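Local coordinates for protein putative ABC transporter subunit, substrate-binding component (PDB 4EVQ) that binds 4-hydroxybenzoate and probably delivers such lignin-derived benzoates to an ABC transporter as its periplasmic solute-binding component, at residues Ile101-Gly106 with Met123-Val128; Ala302-Val307 with Lys315-Ala320; Ile119-Cys124 with Glu368-Lys373. One frame throughout, in Å; residues are numbered along the deposited sequence.

Contact 1 (Ile101-Gly106 with Met123-Val128); sequences IAREDG and MCAPNV
Arg103 reaches from the last turns of a helix to two successive carbonyls, Met123 O and Cys124 O, and reads the returning loop by its backbone. Its NE donates to Met123 O at 3.0 Å, arriving above the carbonyl plane rather than within it. The straighter bond runs from Arg103 NH1 to Cys124 O (3.0 Å, 163° at the hydrogen). Both oxygens lie near the plane of the guanidinium, at its edge, so two adjacent N-H groups hold the group's rotation. The chain of Arg103 gets there with CG placed between the backbone N and the carbonyl carbon (chi1 70°) and a bend at chi3, and it crosses the side chain of Met123, a selenomethionine, at about a right angle. Nearer the helix, Arg103 CB rests on Ala125 CB at 3.8 Å.

Asn127 makes the second grip. Its ND2 donates to Ala102 O at 2.9 Å, an oxygen that also takes the helical bond from Gly106 N, and ND2 has a still stronger partner in Ile107 O. On the other branch, a water bridges Asn127 OD1, at 2.6 Å, and Arg103 O. The amide thus spans the helix end, where Gly106 departs with a positive phi of 96° at which a CB would jam against the preceding carbonyl.

A type I turn from Ala125 to Val128 presents Asn127 in this way. The loop segment leads into strand 128-130, beside strand 109-111, where Asn127 bonds Thr109 through the backbone; helix 92-105 packs against it, with Val99 touching Met123 and Val128, while Ile101 packs on helix 67-80.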
loop_
_atom_site.group_PDB
_atom_site.type_symbol
_atom_site.label_atom_id
_atom_site.label_comp_id
_atom_site.label_asym_id
_atom_site.label_seq_id
_atom_site.Cartn_x
_atom_site.Cartn_y
_atom_site.Cartn_z
ATOM N N ILE A 101 10.690 -14.524 8.470
ATOM C CA ILE A 101 10.327 -15.440 9.557
ATOM C C ILE A 101 9.015 -16.132 9.301
ATOM O O ILE A 101 8.888 -17.338 9.480
ATOM C CB ILE A 101 10.202 -14.604 10.859
ATOM C CG1 ILE A 101 11.556 -14.014 11.228
ATOM C CG2 ILE A 101 9.639 -15.435 11.999
ATOM C CD1 ILE A 101 11.492 -12.938 12.219
ATOM N N ALA A 102 7.992 -15.396 8.921
ATOM C CA ALA A 102 6.686 -15.968 8.764
ATOM C C ALA A 102 6.659 -17.055 7.710
ATOM O O ALA A 102 5.962 -18.059 7.901
ATOM C CB ALA A 102 5.649 -14.870 8.452
ATOM N N ARG A 103 7.409 -16.909 6.623
ATOM C CA ARG A 103 7.396 -17.906 5.566
ATOM C C ARG A 103 7.978 -19.242 6.052
ATOM O O ARG A 103 7.588 -20.289 5.551
ATOM C CB ARG A 103 8.117 -17.384 4.340
ATOM C CG ARG A 103 9.558 -17.244 4.492
ATOM C CD ARG A 103 10.167 -16.551 3.270
ATOM N NE ARG A 103 9.847 -17.240 2.010
ATOM C CZ ARG A 103 10.465 -18.332 1.546
ATOM N NH1 ARG A 103 10.103 -18.839 0.374
ATOM N NH2 ARG A 103 11.442 -18.928 2.230
ATOM N N GLU A 104 8.853 -19.222 7.041
ATOM C CA GLU A 104 9.427 -20.468 7.556
ATOM C C GLU A 104 8.498 -21.053 8.577
ATOM O O GLU A 104 8.499 -22.264 8.767
ATOM C CB GLU A 104 10.765 -20.185 8.175
ATOM C CG GLU A 104 11.826 -19.750 7.150
ATOM C CD GLU A 104 12.280 -20.820 6.164
ATOM O OE1 GLU A 104 11.754 -21.950 6.204
ATOM O OE2 GLU A 104 13.229 -20.546 5.393
ATOM N N ASP A 105 7.726 -20.232 9.273
ATOM C CA ASP A 105 6.870 -20.722 10.344
ATOM C C ASP A 105 5.589 -21.377 9.819
ATOM O O ASP A 105 5.134 -22.383 10.359
ATOM C CB ASP A 105 6.506 -19.564 11.266
ATOM C CG ASP A 105 5.594 -19.983 12.355
ATOM O OD1 ASP A 105 6.100 -20.519 13.365
ATOM O OD2 ASP A 105 4.370 -19.842 12.207
ATOM N N GLY A 106 5.002 -20.826 8.778
ATOM C CA GLY A 106 3.776 -21.306 8.182
ATOM C C GLY A 106 2.497 -20.611 8.633
ATOM O O GLY A 106 1.450 -20.839 8.086
HETATM N N MSE A 123 10.670 -14.342 -1.905
HETATM C CA MSE A 123 10.138 -14.714 -0.608
HETATM C C MSE A 123 8.693 -15.226 -0.671
HETATM O O MSE A 123 8.077 -15.483 0.352
HETATM C CB MSE A 123 10.155 -13.537 0.368
HETATM C CG MSE A 123 11.453 -13.252 1.003
HETATM SE SE MSE A 123 11.202 -11.974 2.550
HETATM C CE MSE A 123 13.096 -11.589 2.701
ATOM N N CYS A 124 8.149 -15.427 -1.859
ATOM C CA CYS A 124 6.783 -15.927 -1.943
ATOM C C CYS A 124 6.671 -17.273 -1.221
ATOM O O CYS A 124 7.645 -18.045 -1.147
ATOM C CB CYS A 124 6.342 -16.038 -3.403
ATOM S SG CYS A 124 6.905 -17.547 -4.221
ATOM N N ALA A 125 5.489 -17.534 -0.691
ATOM C CA ALA A 125 5.291 -18.763 0.084
ATOM C C ALA A 125 3.819 -19.091 0.144
ATOM O O ALA A 125 2.953 -18.205 0.010
ATOM C CB ALA A 125 5.849 -18.569 1.483
ATOM N N PRO A 126 3.499 -20.366 0.453
ATOM C CA PRO A 126 2.085 -20.760 0.451
ATOM C C PRO A 126 1.255 -20.047 1.498
ATOM O O PRO A 126 0.051 -19.954 1.352
ATOM C CB PRO A 126 2.127 -22.260 0.772
ATOM C CG PRO A 126 3.431 -22.683 0.275
ATOM C CD PRO A 126 4.395 -21.524 0.513
ATOM N N ASN A 127 1.894 -19.540 2.570
ATOM C CA ASN A 127 1.200 -18.862 3.650
ATOM C C ASN A 127 1.277 -17.343 3.643
ATOM O O ASN A 127 0.856 -16.729 4.588
ATOM C CB ASN A 127 1.744 -19.335 4.987
ATOM C CG ASN A 127 3.201 -18.993 5.201
ATOM O OD1 ASN A 127 4.048 -19.208 4.344
ATOM N ND2 ASN A 127 3.510 -18.478 6.389
ATOM N N VAL A 128 1.874 -16.757 2.610
ATOM C CA VAL A 128 2.092 -15.305 2.555
ATOM C C VAL A 128 1.274 -14.727 1.442
ATOM O O VAL A 128 1.362 -15.136 0.292
ATOM C CB VAL A 128 3.588 -15.025 2.369
ATOM C CG1 VAL A 128 3.851 -13.503 2.135
ATOM C CG2 VAL A 128 4.394 -15.488 3.563
HETATM O O HOH W 1 5.432 -21.430 3.961
#

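Contact 2 (Ala302-Val307 with Lys315-Ala320); sequences AGVKAV and KELNAA
A pair of successive helices, joined by a short loop, meets where Gly303 of helix 288-306 faces Leu317 of helix 314-322. The segment axes approach to 7.7 Å and run in roughly opposed directions, 132° apart. Such closeness depends on small residues. Gly303 and Leu317 have their CA atoms only 4.6 Å apart, and a CB on Gly303 would point at the other helix and stand 2.9 Å from Leu317 CD2, a clash.

Leu317 lies over this bare piece of backbone. Its CG, anti to the backbone N (chi1 -171°), sits 3.7 Å from Gly303 C, while CD2 comes alongside Gly303 CA. The other methyl, CD1, meets the CG2 methyls of both Val304 and Val307, the latter at 4.2 Å. Replacing Leu317 by an alanine would probably open a gap over Gly303 and leave the CG2 methyls of Val304 and Val307 without this partner, although the contact of CB with Val307 CG1 could remain.

Val307, the first residue beyond the helix, turns its CG1 onto the neighbouring helix, where Val307 CG1 lies 3.7 Å from Glu316 CB and also touches the backbone N of Leu317. The valine crosses both of those side chains at about a right angle. One turn further along the second helix, Ala320 CB presses on Ala306 CB at 3.3 Å, tighter than ordinary carbon-carbon contact, and also faces Gly303 CA. No hydrogen bond links the two segments; they meet through apolar packing.

Around this pair, Ala302 touches Ala324 in the loop before strand 325-328. Asn318, pointing away from helix 288-306, reaches Pro108 and Asn127, which come just before strands 109-111 and 128-130 respectively.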
loop_
_atom_site.group_PDB
_atom_site.type_symbol
_atom_site.label_atom_id
_atom_site.label_comp_id
_atom_site.label_asym_id
_atom_site.label_seq_id
_atom_site.Cartn_x
_atom_site.Cartn_y
_atom_site.Cartn_z
ATOM N N ALA A 302 -12.463 -15.346 4.151
ATOM C CA ALA A 302 -12.568 -16.411 3.171
ATOM C C ALA A 302 -11.816 -17.641 3.662
ATOM O O ALA A 302 -12.305 -18.803 3.533
ATOM C CB ALA A 302 -12.041 -15.959 1.832
ATOM N N GLY A 303 -10.617 -17.440 4.202
ATOM C CA GLY A 303 -9.801 -18.537 4.700
ATOM C C GLY A 303 -10.467 -19.220 5.883
ATOM O O GLY A 303 -10.628 -20.455 5.889
ATOM N N VAL A 304 -10.901 -18.467 6.875
ATOM C CA VAL A 304 -11.487 -19.035 8.086
ATOM C C VAL A 304 -12.816 -19.730 7.766
ATOM O O VAL A 304 -13.104 -20.815 8.287
ATOM C CB VAL A 304 -11.694 -17.963 9.173
ATOM C CG1 VAL A 304 -12.314 -18.611 10.392
ATOM C CG2 VAL A 304 -10.400 -17.335 9.550
ATOM N N LYS A 305 -13.637 -19.166 6.896
ATOM C CA LYS A 305 -14.885 -19.820 6.520
ATOM C C LYS A 305 -14.614 -21.165 5.843
ATOM O O LYS A 305 -15.351 -22.136 6.071
ATOM C CB LYS A 305 -15.701 -18.925 5.598
ATOM C CG LYS A 305 -16.362 -17.789 6.344
ATOM C CD LYS A 305 -16.760 -16.661 5.422
ATOM C CE LYS A 305 -18.108 -16.904 4.832
ATOM N NZ LYS A 305 -18.409 -15.742 3.930
ATOM N N ALA A 306 -13.578 -21.242 5.012
ATOM C CA ALA A 306 -13.291 -22.474 4.255
ATOM C C ALA A 306 -12.895 -23.598 5.186
ATOM O O ALA A 306 -13.123 -24.779 4.850
ATOM C CB ALA A 306 -12.188 -22.228 3.217
ATOM N N VAL A 307 -12.381 -23.287 6.370
ATOM C CA VAL A 307 -12.050 -24.347 7.344
ATOM C C VAL A 307 -13.029 -24.411 8.511
ATOM O O VAL A 307 -12.739 -25.006 9.560
ATOM C CB VAL A 307 -10.585 -24.227 7.860
ATOM C CG1 VAL A 307 -9.620 -24.472 6.737
ATOM C CG2 VAL A 307 -10.313 -22.878 8.501
ATOM N N LYS A 315 -2.917 -25.275 6.416
ATOM C CA LYS A 315 -2.676 -25.531 4.998
ATOM C C LYS A 315 -3.929 -25.263 4.176
ATOM O O LYS A 315 -3.888 -24.626 3.122
ATOM C CB LYS A 315 -2.200 -26.971 4.806
ATOM C CG LYS A 315 -1.726 -27.307 3.405
ATOM C CD LYS A 315 -1.047 -28.690 3.346
ATOM C CE LYS A 315 -0.125 -28.965 4.553
ATOM N NZ LYS A 315 1.317 -28.714 4.270
ATOM N N GLU A 316 -5.054 -25.727 4.684
ATOM C CA GLU A 316 -6.322 -25.575 4.036
ATOM C C GLU A 316 -6.800 -24.110 4.082
ATOM O O GLU A 316 -7.349 -23.600 3.105
ATOM C CB GLU A 316 -7.304 -26.492 4.767
ATOM C CG GLU A 316 -6.960 -27.992 4.676
ATOM C CD GLU A 316 -5.929 -28.558 5.681
ATOM O OE1 GLU A 316 -5.357 -27.864 6.530
ATOM O OE2 GLU A 316 -5.708 -29.781 5.606
ATOM N N LEU A 317 -6.601 -23.462 5.217
ATOM C CA LEU A 317 -6.920 -22.056 5.337
ATOM C C LEU A 317 -6.122 -21.228 4.310
ATOM O O LEU A 317 -6.703 -20.438 3.571
ATOM C CB LEU A 317 -6.611 -21.623 6.763
ATOM C CG LEU A 317 -7.106 -20.196 7.126
ATOM C CD1 LEU A 317 -7.236 -20.049 8.639
ATOM C CD2 LEU A 317 -6.184 -19.100 6.602
ATOM N N ASN A 318 -4.817 -21.465 4.213
ATOM C CA ASN A 318 -3.982 -20.716 3.272
ATOM C C ASN A 318 -4.374 -21.024 1.837
ATOM O O ASN A 318 -4.403 -20.133 0.995
ATOM C CB ASN A 318 -2.501 -21.027 3.525
ATOM C CG ASN A 318 -1.990 -20.410 4.800
ATOM O OD1 ASN A 318 -2.394 -19.356 5.175
ATOM N ND2 ASN A 318 -1.077 -21.078 5.448
ATOM N N ALA A 319 -4.707 -22.292 1.543
ATOM C CA ALA A 319 -5.055 -22.620 0.155
ATOM C C ALA A 319 -6.357 -21.888 -0.238
ATOM O O ALA A 319 -6.554 -21.460 -1.376
ATOM C CB ALA A 319 -5.210 -24.142 -0.015
ATOM N N ALA A 320 -7.270 -21.773 0.713
ATOM C CA ALA A 320 -8.509 -21.080 0.445
ATOM C C ALA A 320 -8.288 -19.594 0.184
ATOM O O ALA A 320 -8.948 -19.016 -0.676
ATOM C CB ALA A 320 -9.485 -21.303 1.572
#

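Contact 3 (Ile119-Cys124 with Glu368-Lys373); sequences ITRAMC and EAIGCK. With SO4 (sulfate ion), chain D.
Arg121 NH2, lying close to Glu368 CB, is gripped by two anionic groups: it forms a salt bridge with Asp367 OD1 and donates to O3 of a sulfate at 2.9 Å, almost straight at 172°. NH1 of the same guanidinium gives the sulfate a second bond, to O2, and Arg140 NE also binds this ion, which probably came from the crystallisation liquor. Over one face of the guanidinium lies Ile370 CG2, 3.4 Å from NH1. The arginine chain is extended from CG to NE; its CB and CG lie against Ile370 O, CB at 3.4 Å, and its NE comes near Ala369 N.

Two beta turns meet here, a type I from Arg121 to Cys124 and a type II from Ala369 to Cys372, and a cysteine closes each. Cys372 puts SG anti to its backbone N (chi1 -179°), where it meets Cys124 SG in a disulfide (2.1 Å) whose torsion of 87° is near the unstrained value. Beside the bridge, Cys372 CA approaches Arg121 O at 3.3 Å, and Ala122 CA offers a more linear C-H contact to Gly371 O. Thr120 OG1 turns to Arg130 of strand 128-130, while Ala338 packs on Ala369 and Cys372.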
loop_
_atom_site.group_PDB
_atom_site.type_symbol
_atom_site.label_atom_id
_atom_site.label_comp_id
_atom_site.label_asym_id
_atom_site.label_seq_id
_atom_site.Cartn_x
_atom_site.Cartn_y
_atom_site.Cartn_z
ATOM N N ILE A 119 8.518 -9.818 -1.527
ATOM C CA ILE A 119 7.493 -10.565 -0.790
ATOM C C ILE A 119 6.687 -11.495 -1.684
ATOM O O ILE A 119 6.305 -12.607 -1.247
ATOM C CB ILE A 119 6.621 -9.558 0.002
ATOM C CG1 ILE A 119 7.443 -8.958 1.122
ATOM C CG2 ILE A 119 5.357 -10.226 0.555
ATOM C CD1 ILE A 119 6.752 -7.882 1.909
ATOM N N THR A 120 6.464 -11.102 -2.920
ATOM C CA THR A 120 5.751 -11.968 -3.877
ATOM C C THR A 120 6.643 -12.335 -5.070
ATOM O O THR A 120 6.168 -12.682 -6.199
ATOM C CB THR A 120 4.378 -11.362 -4.298
ATOM O OG1 THR A 120 4.565 -10.081 -4.903
ATOM C CG2 THR A 120 3.422 -11.198 -3.083
ATOM N N ARG A 121 7.936 -12.357 -4.790
ATOM C CA ARG A 121 8.968 -12.813 -5.707
ATOM C C ARG A 121 9.773 -13.872 -4.960
ATOM O O ARG A 121 9.180 -14.902 -4.598
ATOM C CB ARG A 121 9.774 -11.655 -6.324
ATOM C CG ARG A 121 8.902 -10.832 -7.319
ATOM C CD ARG A 121 9.615 -9.693 -7.997
ATOM N NE ARG A 121 8.751 -9.071 -9.017
ATOM C CZ ARG A 121 9.192 -8.389 -10.070
ATOM N NH1 ARG A 121 10.492 -8.216 -10.248
ATOM N NH2 ARG A 121 8.346 -7.883 -10.966
ATOM N N ALA A 122 11.061 -13.689 -4.700
ATOM C CA ALA A 122 11.842 -14.760 -4.035
ATOM C C ALA A 122 11.348 -15.212 -2.650
ATOM O O ALA A 122 11.585 -16.346 -2.252
ATOM C CB ALA A 122 13.324 -14.368 -3.961
HETATM N N MSE A 123 10.670 -14.342 -1.905
HETATM C CA MSE A 123 10.138 -14.714 -0.608
HETATM C C MSE A 123 8.693 -15.226 -0.671
HETATM O O MSE A 123 8.077 -15.483 0.352
HETATM C CB MSE A 123 10.155 -13.537 0.368
HETATM C CG MSE A 123 11.453 -13.252 1.003
HETATM SE SE MSE A 123 11.202 -11.974 2.550
HETATM C CE MSE A 123 13.096 -11.589 2.701
ATOM N N CYS A 124 8.149 -15.427 -1.859
ATOM C CA CYS A 124 6.783 -15.927 -1.943
ATOM C C CYS A 124 6.671 -17.273 -1.221
ATOM O O CYS A 124 7.645 -18.045 -1.147
ATOM C CB CYS A 124 6.342 -16.038 -3.403
ATOM S SG CYS A 124 6.905 -17.547 -4.221
ATOM N N GLU A 368 5.099 -9.770 -12.577
ATOM C CA GLU A 368 5.905 -10.766 -13.235
ATOM C C GLU A 368 6.421 -11.855 -12.351
ATOM O O GLU A 368 6.638 -12.941 -12.832
ATOM C CB GLU A 368 7.108 -10.121 -13.956
ATOM C CG GLU A 368 8.053 -11.148 -14.593
ATOM C CD GLU A 368 9.044 -10.496 -15.544
ATOM O OE1 GLU A 368 9.688 -11.244 -16.315
ATOM O OE2 GLU A 368 9.154 -9.246 -15.550
ATOM N N ALA A 369 6.672 -11.561 -11.076
ATOM C CA ALA A 369 6.899 -12.597 -10.040
ATOM C C ALA A 369 8.127 -13.458 -10.303
ATOM O O ALA A 369 8.173 -14.646 -9.952
ATOM C CB ALA A 369 5.677 -13.486 -9.868
ATOM N N ILE A 370 9.125 -12.859 -10.927
ATOM C CA ILE A 370 10.376 -13.569 -11.196
ATOM C C ILE A 370 11.058 -13.905 -9.863
ATOM O O ILE A 370 11.288 -13.009 -9.013
ATOM C CB ILE A 370 11.290 -12.711 -12.086
ATOM C CG1 ILE A 370 12.731 -13.255 -12.105
ATOM C CG2 ILE A 370 11.279 -11.248 -11.641
ATOM C CD1 ILE A 370 12.893 -14.589 -12.843
ATOM N N GLY A 371 11.398 -15.186 -9.685
ATOM C CA GLY A 371 11.957 -15.644 -8.424
ATOM C C GLY A 371 10.973 -16.394 -7.550
ATOM O O GLY A 371 11.391 -17.053 -6.598
ATOM N N CYS A 372 9.681 -16.278 -7.845
ATOM C CA CYS A 372 8.683 -17.009 -7.087
ATOM C C CYS A 372 8.593 -18.422 -7.619
ATOM O O CYS A 372 8.140 -18.670 -8.757
ATOM C CB CYS A 372 7.300 -16.362 -7.137
ATOM S SG CYS A 372 6.096 -17.339 -6.132
ATOM N N LYS A 373 9.051 -19.330 -6.769
ATOM C CA LYS A 373 9.147 -20.738 -7.075
ATOM C C LYS A 373 8.032 -21.406 -6.308
ATOM O O LYS A 373 7.976 -21.343 -5.064
ATOM C CB LYS A 373 10.520 -21.285 -6.668
ATOM C CG LYS A 373 11.687 -20.657 -7.443
ATOM C CD LYS A 373 12.998 -21.448 -7.269
ATOM C CE LYS A 373 14.076 -20.942 -8.218
ATOM N NZ LYS A 373 14.274 -19.449 -8.112
HETATM S S SO4 D . 10.508 -5.616 -13.172
HETATM O O1 SO4 D . 9.851 -4.359 -12.786
HETATM O O2 SO4 D . 11.350 -6.037 -12.068
HETATM O O3 SO4 D . 9.472 -6.631 -13.311
HETATM O O4 SO4 D . 11.217 -5.526 -14.451
HETATM O O HOH W 2 10.140 -18.762 -3.611
#

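All three contacts lie on the same side of the chain's centre. Contacts 1 and 3 are neighbours, their centres about 12 Å apart, and share Met123 and Cys124 in the loop between strands 109-111 and 128-130. The centre of contact 2 is about 15 Å from that of contact 1, which it touches through Asn318, and about 22 Å from that of contact 3. Along the chain contact 1 closes before contact 2 opens, and contact 2 is nested within the long loop closed by contact 3. One loop beside the six-stranded sheet is thereby bonded to helix 92-105, packed against helix 314-322 and joined by the disulfide to the C-terminal tail, which follows the last strand of the seven-stranded sheet.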